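Local structure of cystathionine gamma-synthase (Xanthomonas oryzae pv. oryzae KACC 10331, 6LGO) at residues A[334-339]-A[349-354]; A[344-349]-A[370-375]. The protein probably catalyses the formation or cleavage of cystathionine in trans-sulfuration, using pyridoxal 5'-phosphate as cofactor. The protein carries 1 engineered substitution. All blocks are in the same frame, centred on the assembly; numbering follows the deposited sequence.

The two contacts lie side by side in the C-terminal part of a fold-type I PLP enzyme, their centres about 6 Å apart, and both touch the bound external-aldimine ligand. Contact 2 pairs the strands 344-346 and 371-374, while contact 1 joins the loops that precede and follow strand 344-346; the two share Ala349. Probable hydrogen bonds tie them together: His353 N lies 2.7 Å from Pro348 O, and Gly339 N lies 2.9 Å from Ser374 OG. The ligand carboxylate next to the imine is where they converge, because its O5 is bonded both by the backbone of Ser337 in contact 1 and by Arg372 in contact 2.

Contact 1: A[334-339]-A[349-354]; sequences LAESLG and ASMTHA. With EBO ((2~{S})-2-azanyl-4-[(3~{S})-3-[(~{E})-[2-methyl-3-oxidanyl-5-(phosphonomethyl)pyridin-4-yl]methylideneamino]-4-oxidanyl-4-oxidanylidene-butyl]sulfanyl-butanoic acid), chain E.
Met351 reaches across to Leu334, Ala335 and Glu336, joining two active-site loops of a fold-type I PLP enzyme. Segment 334-339 begins on the last residue of strand 333-334 and continues as a loop; the other segment holds a type I beta turn from Met351 to Ala354. The apolar part of the contact depends on the methionine. Its chain runs extended through chi2 and then bends at chi3 (72°), which turns CE against the backbone of Ala335, 3.5 Å from Ala335 C. Beside this bend, Leu334 CD1 meets Met351 SD at 3.7 Å, the two side chains crossing at a slant. Nearer the backbone, Glu336 CG packs 3.8 Å from Thr352 CG2. Phe46 of the second subunit packs on both Leu334 and Met351.

The polar end of Glu336 lies against the Met351-Thr352 peptide. Glu336 OE1 is 3.2 Å from Met351 O, two acceptors, and 3.5 Å from Thr352 N at a poor angle, so this is proximity and not hydrogen bonding. OE2 comes close to Asp56 of the second subunit, also an acid.

Both loops also line the ligand. Thr352 CG2 approaches the carboxylate beside the imine, 3.3 Å from O5, and Glu336 CG rests 3.7 Å from C10 of the ligand's thioether chain. Ser337 OG is hydrogen-bonded to Lys209, the predicted PLP-binding lysine, while Ser337 N donates a rather bent bond (135°) to ligand O5, 2.9 Å away.

Contact 2: A[344-349]-A[370-375]; sequences LIAHPA and LLRLSI. With EBO ((2~{S})-2-azanyl-4-[(3~{S})-3-[(~{E})-[2-methyl-3-oxidanyl-5-(phosphonomethyl)pyridin-4-yl]methylideneamino]-4-oxidanyl-4-oxidanylidene-butyl]sulfanyl-butanoic acid), chain E.
Leu344 and Ser374 form one hydrogen-bonded pair of an antiparallel strand ladder, and Ala346 and Arg372 form the next, so that the N-H and C=O of all four residues are satisfied across the contact. The bonds are nearly uniform, from 2.8 Å for Ser374 N to Leu344 O up to 2.9 Å for Arg372 N to Ala346 O, the latter almost straight at 176°. Between them Ile345 and Leu373 make a non-hydrogen-bonded pair, their side chains lying alongside each other with Ile345 CD1 3.8 Å from Leu373 CD2.

A water links the two segments past the paired residues: it accepts from Ala349 N and donates to Leu370 O at 2.7 Å. The same water sits over one face of the His347 ring, near its rim. Both ring nitrogens have partners, ND1 in Ser350 OG and NE2 in Asp368 O.

Arg372, extended until a bend at chi3 (76°), presents two guanidinium nitrogens to the ligand carboxylate beside the imine: NH1 bonds O6 at 2.8 Å and NH2 bonds O5 at 3.0 Å, both nearly straight. Such a paired grip on a carboxylate is familiar from aminotransferase-like enzymes.

Strand 344-346 runs between 371-374 and 333-334, and 310-315 flanks 371-374 on its other side. Ile345 and Leu371 pack on Phe325 of helix 318-326, and Leu373 on helix 259-277.

Contact 1: A[334-339]-A[349-354]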
loop_
_atom_site.group_PDB
_atom_site.type_symbol
_atom_site.label_atom_id
_atom_site.label_comp_id
_atom_site.label_asym_id
_atom_site.label_seq_id
_atom_site.Cartn_x
_atom_site.Cartn_y
_atom_site.Cartn_z
ATOM N N LEU A 334 -23.190 -13.503 1.539
ATOM C CA LEU A 334 -24.078 -13.019 0.478
ATOM C C LEU A 334 -23.441 -11.762 -0.056
ATOM O O LEU A 334 -23.423 -10.723 0.678
ATOM C CB LEU A 334 -25.450 -12.762 1.083
ATOM C CG LEU A 334 -26.436 -12.245 0.032
ATOM C CD1 LEU A 334 -26.626 -13.233 -1.128
ATOM C CD2 LEU A 334 -27.766 -11.870 0.713
ATOM N N ALA A 335 -22.844 -11.898 -1.230
ATOM C CA ALA A 335 -22.084 -10.834 -1.905
ATOM C C ALA A 335 -21.899 -11.138 -3.374
ATOM O O ALA A 335 -21.918 -12.303 -3.800
ATOM C CB ALA A 335 -20.752 -10.613 -1.203
ATOM N N GLU A 336 -21.603 -10.098 -4.113
ATOM C CA GLU A 336 -21.086 -10.248 -5.486
ATOM C C GLU A 336 -19.645 -10.753 -5.513
ATOM O O GLU A 336 -18.959 -10.756 -4.474
ATOM C CB GLU A 336 -21.311 -8.930 -6.211
ATOM C CG GLU A 336 -22.619 -9.044 -7.005
ATOM C CD GLU A 336 -23.471 -7.835 -6.913
ATOM O OE1 GLU A 336 -24.598 -7.871 -7.483
ATOM O OE2 GLU A 336 -22.981 -6.865 -6.279
ATOM N N SER A 337 -19.228 -11.133 -6.711
ATOM C CA SER A 337 -17.875 -11.560 -7.076
ATOM C C SER A 337 -17.698 -13.069 -6.806
ATOM O O SER A 337 -18.684 -13.731 -6.347
ATOM C CB SER A 337 -16.860 -10.709 -6.350
ATOM O OG SER A 337 -15.626 -10.856 -6.979
ATOM N N LEU A 338 -16.468 -13.569 -6.979
ATOM C CA LEU A 338 -16.226 -15.011 -6.999
ATOM C C LEU A 338 -14.716 -15.187 -7.059
ATOM O O LEU A 338 -14.022 -14.179 -7.170
ATOM C CB LEU A 338 -16.929 -15.673 -8.211
ATOM C CG LEU A 338 -16.460 -15.151 -9.593
ATOM C CD1 LEU A 338 -15.686 -16.193 -10.356
ATOM C CD2 LEU A 338 -17.615 -14.674 -10.441
ATOM N N GLY A 339 -14.255 -16.403 -6.842
ATOM C CA GLY A 339 -12.844 -16.765 -6.985
ATOM C C GLY A 339 -11.988 -16.341 -5.824
ATOM O O GLY A 339 -10.734 -16.468 -5.940
ATOM N N ALA A 349 -30.429 -13.084 -10.272
ATOM C CA ALA A 349 -31.579 -12.268 -10.775
ATOM C C ALA A 349 -31.546 -10.807 -10.227
ATOM O O ALA A 349 -31.795 -9.825 -10.988
ATOM C CB ALA A 349 -32.879 -13.003 -10.462
ATOM N N SER A 350 -31.244 -10.663 -8.936
ATOM C CA SER A 350 -31.215 -9.393 -8.152
ATOM C C SER A 350 -29.765 -8.882 -7.952
ATOM O O SER A 350 -29.591 -7.787 -7.432
ATOM C CB SER A 350 -31.907 -9.612 -6.811
ATOM O OG SER A 350 -31.142 -10.447 -5.951
ATOM N N MET A 351 -28.723 -9.639 -8.334
ATOM C CA MET A 351 -27.321 -9.263 -8.014
ATOM C C MET A 351 -26.487 -9.228 -9.322
ATOM O O MET A 351 -26.513 -8.181 -10.083
ATOM C CB MET A 351 -26.766 -10.254 -6.951
ATOM C CG MET A 351 -27.385 -10.083 -5.565
ATOM S SD MET A 351 -27.004 -11.307 -4.279
ATOM C CE MET A 351 -25.304 -10.852 -3.941
ATOM N N THR A 352 -25.803 -10.326 -9.634
ATOM C CA THR A 352 -24.822 -10.376 -10.737
ATOM C C THR A 352 -25.490 -10.144 -12.107
ATOM O O THR A 352 -24.785 -9.794 -13.063
ATOM C CB THR A 352 -24.123 -11.743 -10.714
ATOM O OG1 THR A 352 -25.154 -12.730 -10.757
ATOM C CG2 THR A 352 -23.300 -11.909 -9.476
ATOM N N HIS A 353 -26.784 -10.406 -12.263
ATOM C CA HIS A 353 -27.394 -10.379 -13.600
ATOM C C HIS A 353 -28.591 -9.423 -13.521
ATOM O O HIS A 353 -29.379 -9.412 -14.484
ATOM C CB HIS A 353 -27.683 -11.805 -14.104
ATOM C CG HIS A 353 -26.446 -12.609 -14.298
ATOM N ND1 HIS A 353 -25.964 -12.930 -15.563
ATOM C CD2 HIS A 353 -25.602 -13.167 -13.409
ATOM C CE1 HIS A 353 -24.890 -13.680 -15.425
ATOM N NE2 HIS A 353 -24.642 -13.839 -14.116
ATOM N N ALA A 354 -28.655 -8.617 -12.458
ATOM C CA ALA A 354 -29.642 -7.510 -12.301
ATOM C C ALA A 354 -29.542 -6.503 -13.482
ATOM O O ALA A 354 -30.622 -5.969 -13.860
ATOM C CB ALA A 354 -29.563 -6.828 -10.931
HETATM O O6 EBO E . -20.484 -12.416 -11.546
HETATM C C15 EBO E . -19.866 -11.666 -10.711
HETATM O O5 EBO E . -19.954 -11.750 -9.480
HETATM C C8 EBO E . -18.968 -10.554 -11.090
HETATM C C9 EBO E . -19.371 -9.103 -10.585
HETATM C C10 EBO E . -20.898 -8.862 -10.309
HETATM S S EBO E . -20.922 -7.226 -9.820
HETATM C C11 EBO E . -22.505 -6.890 -10.423
HETATM C C12 EBO E . -23.006 -5.657 -9.760
HETATM C C13 EBO E . -22.463 -4.311 -10.149
HETATM C C14 EBO E . -22.549 -3.976 -11.602
HETATM O O4 EBO E . -21.705 -4.422 -12.371
HETATM O O3 EBO E . -23.377 -3.214 -12.078
HETATM N N2 EBO E . -23.290 -3.478 -9.286
HETATM N N1 EBO E . -18.538 -10.802 -12.500
HETATM C C7 EBO E . -17.661 -10.159 -13.117
HETATM C C3 EBO E . -17.140 -10.546 -14.425
HETATM C C2 EBO E . -17.370 -11.871 -14.895
HETATM O O7 EBO E . -18.111 -12.801 -14.197
HETATM C C4 EBO E . -16.306 -9.588 -15.213
HETATM C C6 EBO E . -15.740 -8.188 -14.872
HETATM P P EBO E . -14.933 -7.245 -13.442
HETATM O O2 EBO E . -13.582 -7.200 -12.819
HETATM O O1 EBO E . -14.917 -5.756 -13.985
HETATM O O EBO E . -15.890 -7.026 -12.218
HETATM C C5 EBO E . -16.000 -10.211 -16.513
HETATM N N EBO E . -16.201 -11.463 -17.005
HETATM C C1 EBO E . -16.898 -12.270 -16.219
HETATM C C EBO E . -17.199 -13.684 -16.518
#

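Contact 2: A[344-349]-A[370-375]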
loop_
_atom_site.group_PDB
_atom_site.type_symbol
_atom_site.label_atom_id
_atom_site.label_comp_id
_atom_site.label_asym_id
_atom_site.label_seq_id
_atom_site.Cartn_x
_atom_site.Cartn_y
_atom_site.Cartn_z
ATOM N N LEU A 344 -18.582 -17.522 -1.112
ATOM C CA LEU A 344 -19.644 -16.518 -1.377
ATOM C C LEU A 344 -20.895 -17.176 -1.919
ATOM O O LEU A 344 -20.803 -18.251 -2.625
ATOM C CB LEU A 344 -19.187 -15.468 -2.387
ATOM C CG LEU A 344 -17.845 -14.800 -2.083
ATOM C CD1 LEU A 344 -17.348 -14.083 -3.310
ATOM C CD2 LEU A 344 -17.865 -13.850 -0.857
ATOM N N ILE A 345 -22.013 -16.491 -1.702
ATOM C CA ILE A 345 -23.280 -16.875 -2.382
ATOM C C ILE A 345 -23.883 -15.633 -3.054
ATOM O O ILE A 345 -23.761 -14.491 -2.520
ATOM C CB ILE A 345 -24.212 -17.628 -1.411
ATOM C CG1 ILE A 345 -25.453 -18.112 -2.154
ATOM C CG2 ILE A 345 -24.588 -16.785 -0.180
ATOM C CD1 ILE A 345 -26.259 -19.120 -1.337
ATOM N N ALA A 346 -24.436 -15.808 -4.234
ATOM C CA ALA A 346 -25.184 -14.738 -4.920
ATOM C C ALA A 346 -26.512 -15.260 -5.472
ATOM O O ALA A 346 -26.688 -16.504 -5.649
ATOM C CB ALA A 346 -24.308 -14.146 -5.965
ATOM N N HIS A 347 -27.431 -14.333 -5.680
ATOM C CA HIS A 347 -28.759 -14.536 -6.330
ATOM C C HIS A 347 -28.728 -13.765 -7.646
ATOM O O HIS A 347 -28.788 -12.528 -7.627
ATOM C CB HIS A 347 -29.879 -14.117 -5.378
ATOM C CG HIS A 347 -31.232 -14.155 -6.008
ATOM N ND1 HIS A 347 -31.911 -12.979 -6.339
ATOM C CD2 HIS A 347 -32.048 -15.195 -6.321
ATOM C CE1 HIS A 347 -33.109 -13.296 -6.833
ATOM N NE2 HIS A 347 -33.205 -14.654 -6.851
ATOM N N PRO A 348 -28.362 -14.427 -8.772
ATOM C CA PRO A 348 -28.048 -13.699 -10.008
ATOM C C PRO A 348 -29.148 -12.746 -10.488
ATOM O O PRO A 348 -28.774 -11.634 -10.985
ATOM C CB PRO A 348 -27.705 -14.808 -11.027
ATOM C CG PRO A 348 -27.132 -15.927 -10.139
ATOM C CD PRO A 348 -27.945 -15.861 -8.846
ATOM N N ALA A 349 -30.429 -13.084 -10.272
ATOM C CA ALA A 349 -31.579 -12.268 -10.775
ATOM C C ALA A 349 -31.546 -10.807 -10.227
ATOM O O ALA A 349 -31.795 -9.825 -10.988
ATOM C CB ALA A 349 -32.879 -13.003 -10.462
ATOM N N LEU A 370 -32.573 -19.040 -8.841
ATOM C CA LEU A 370 -31.178 -19.569 -8.985
ATOM C C LEU A 370 -30.275 -18.922 -7.923
ATOM O O LEU A 370 -30.316 -17.693 -7.773
ATOM C CB LEU A 370 -30.655 -19.327 -10.401
ATOM C CG LEU A 370 -29.320 -20.010 -10.696
ATOM C CD1 LEU A 370 -29.460 -21.524 -10.821
ATOM C CD2 LEU A 370 -28.646 -19.421 -11.929
ATOM N N LEU A 371 -29.549 -19.775 -7.189
ATOM C CA LEU A 371 -28.397 -19.398 -6.326
ATOM C C LEU A 371 -27.088 -19.892 -6.948
ATOM O O LEU A 371 -27.071 -21.005 -7.511
ATOM C CB LEU A 371 -28.651 -19.933 -4.913
ATOM C CG LEU A 371 -29.875 -19.283 -4.250
ATOM C CD1 LEU A 371 -30.226 -20.054 -2.994
ATOM C CD2 LEU A 371 -29.660 -17.762 -3.993
ATOM N N ARG A 372 -26.053 -19.054 -6.854
ATOM C CA ARG A 372 -24.674 -19.343 -7.293
ATOM C C ARG A 372 -23.726 -19.371 -6.108
ATOM O O ARG A 372 -23.761 -18.450 -5.292
ATOM C CB ARG A 372 -24.216 -18.302 -8.303
ATOM C CG ARG A 372 -22.922 -18.635 -9.001
ATOM C CD ARG A 372 -22.479 -17.432 -9.807
ATOM N NE ARG A 372 -21.916 -16.392 -8.945
ATOM C CZ ARG A 372 -21.468 -15.195 -9.342
ATOM N NH1 ARG A 372 -21.548 -14.857 -10.624
ATOM N NH2 ARG A 372 -20.968 -14.356 -8.418
ATOM N N LEU A 373 -22.911 -20.428 -6.029
ATOM C CA LEU A 373 -21.891 -20.553 -4.978
ATOM C C LEU A 373 -20.536 -20.310 -5.595
ATOM O O LEU A 373 -20.290 -20.866 -6.698
ATOM C CB LEU A 373 -21.910 -21.968 -4.445
ATOM C CG LEU A 373 -23.168 -22.410 -3.732
ATOM C CD1 LEU A 373 -22.993 -23.859 -3.223
ATOM C CD2 LEU A 373 -23.452 -21.439 -2.586
ATOM N N SER A 374 -19.717 -19.469 -4.951
ATOM C CA SER A 374 -18.258 -19.417 -5.166
ATOM C C SER A 374 -17.656 -20.132 -3.969
ATOM O O SER A 374 -17.665 -19.592 -2.879
ATOM C CB SER A 374 -17.694 -18.024 -5.271
ATOM O OG SER A 374 -16.287 -18.053 -5.592
ATOM N N ILE A 375 -17.183 -21.338 -4.173
ATOM C CA ILE A 375 -16.679 -22.168 -3.045
ATOM C C ILE A 375 -15.235 -21.786 -2.823
ATOM O O ILE A 375 -14.448 -21.821 -3.802
ATOM C CB ILE A 375 -16.864 -23.656 -3.392
ATOM C CG1 ILE A 375 -18.371 -23.904 -3.342
ATOM C CG2 ILE A 375 -16.093 -24.541 -2.444
ATOM C CD1 ILE A 375 -18.775 -24.932 -4.203
HETATM O O6 EBO E . -20.484 -12.416 -11.546
HETATM C C15 EBO E . -19.866 -11.666 -10.711
HETATM O O5 EBO E . -19.954 -11.750 -9.480
HETATM C C8 EBO E . -18.968 -10.554 -11.090
HETATM C C9 EBO E . -19.371 -9.103 -10.585
HETATM C C10 EBO E . -20.898 -8.862 -10.309
HETATM S S EBO E . -20.922 -7.226 -9.820
HETATM C C11 EBO E . -22.505 -6.890 -10.423
HETATM C C12 EBO E . -23.006 -5.657 -9.760
HETATM C C13 EBO E . -22.463 -4.311 -10.149
HETATM C C14 EBO E . -22.549 -3.976 -11.602
HETATM O O4 EBO E . -21.705 -4.422 -12.371
HETATM O O3 EBO E . -23.377 -3.214 -12.078
HETATM N N2 EBO E . -23.290 -3.478 -9.286
HETATM N N1 EBO E . -18.538 -10.802 -12.500
HETATM C C7 EBO E . -17.661 -10.159 -13.117
HETATM C C3 EBO E . -17.140 -10.546 -14.425
HETATM C C2 EBO E . -17.370 -11.871 -14.895
HETATM O O7 EBO E . -18.111 -12.801 -14.197
HETATM C C4 EBO E . -16.306 -9.588 -15.213
HETATM C C6 EBO E . -15.740 -8.188 -14.872
HETATM P P EBO E . -14.933 -7.245 -13.442
HETATM O O2 EBO E . -13.582 -7.200 -12.819
HETATM O O1 EBO E . -14.917 -5.756 -13.985
HETATM O O EBO E . -15.890 -7.026 -12.218
HETATM C C5 EBO E . -16.000 -10.211 -16.513
HETATM N N EBO E . -16.201 -11.463 -17.005
HETATM C C1 EBO E . -16.898 -12.270 -16.219
HETATM C C EBO E . -17.199 -13.684 -16.518
HETATM O O HOH W 1 -31.398 -15.900 -9.529
#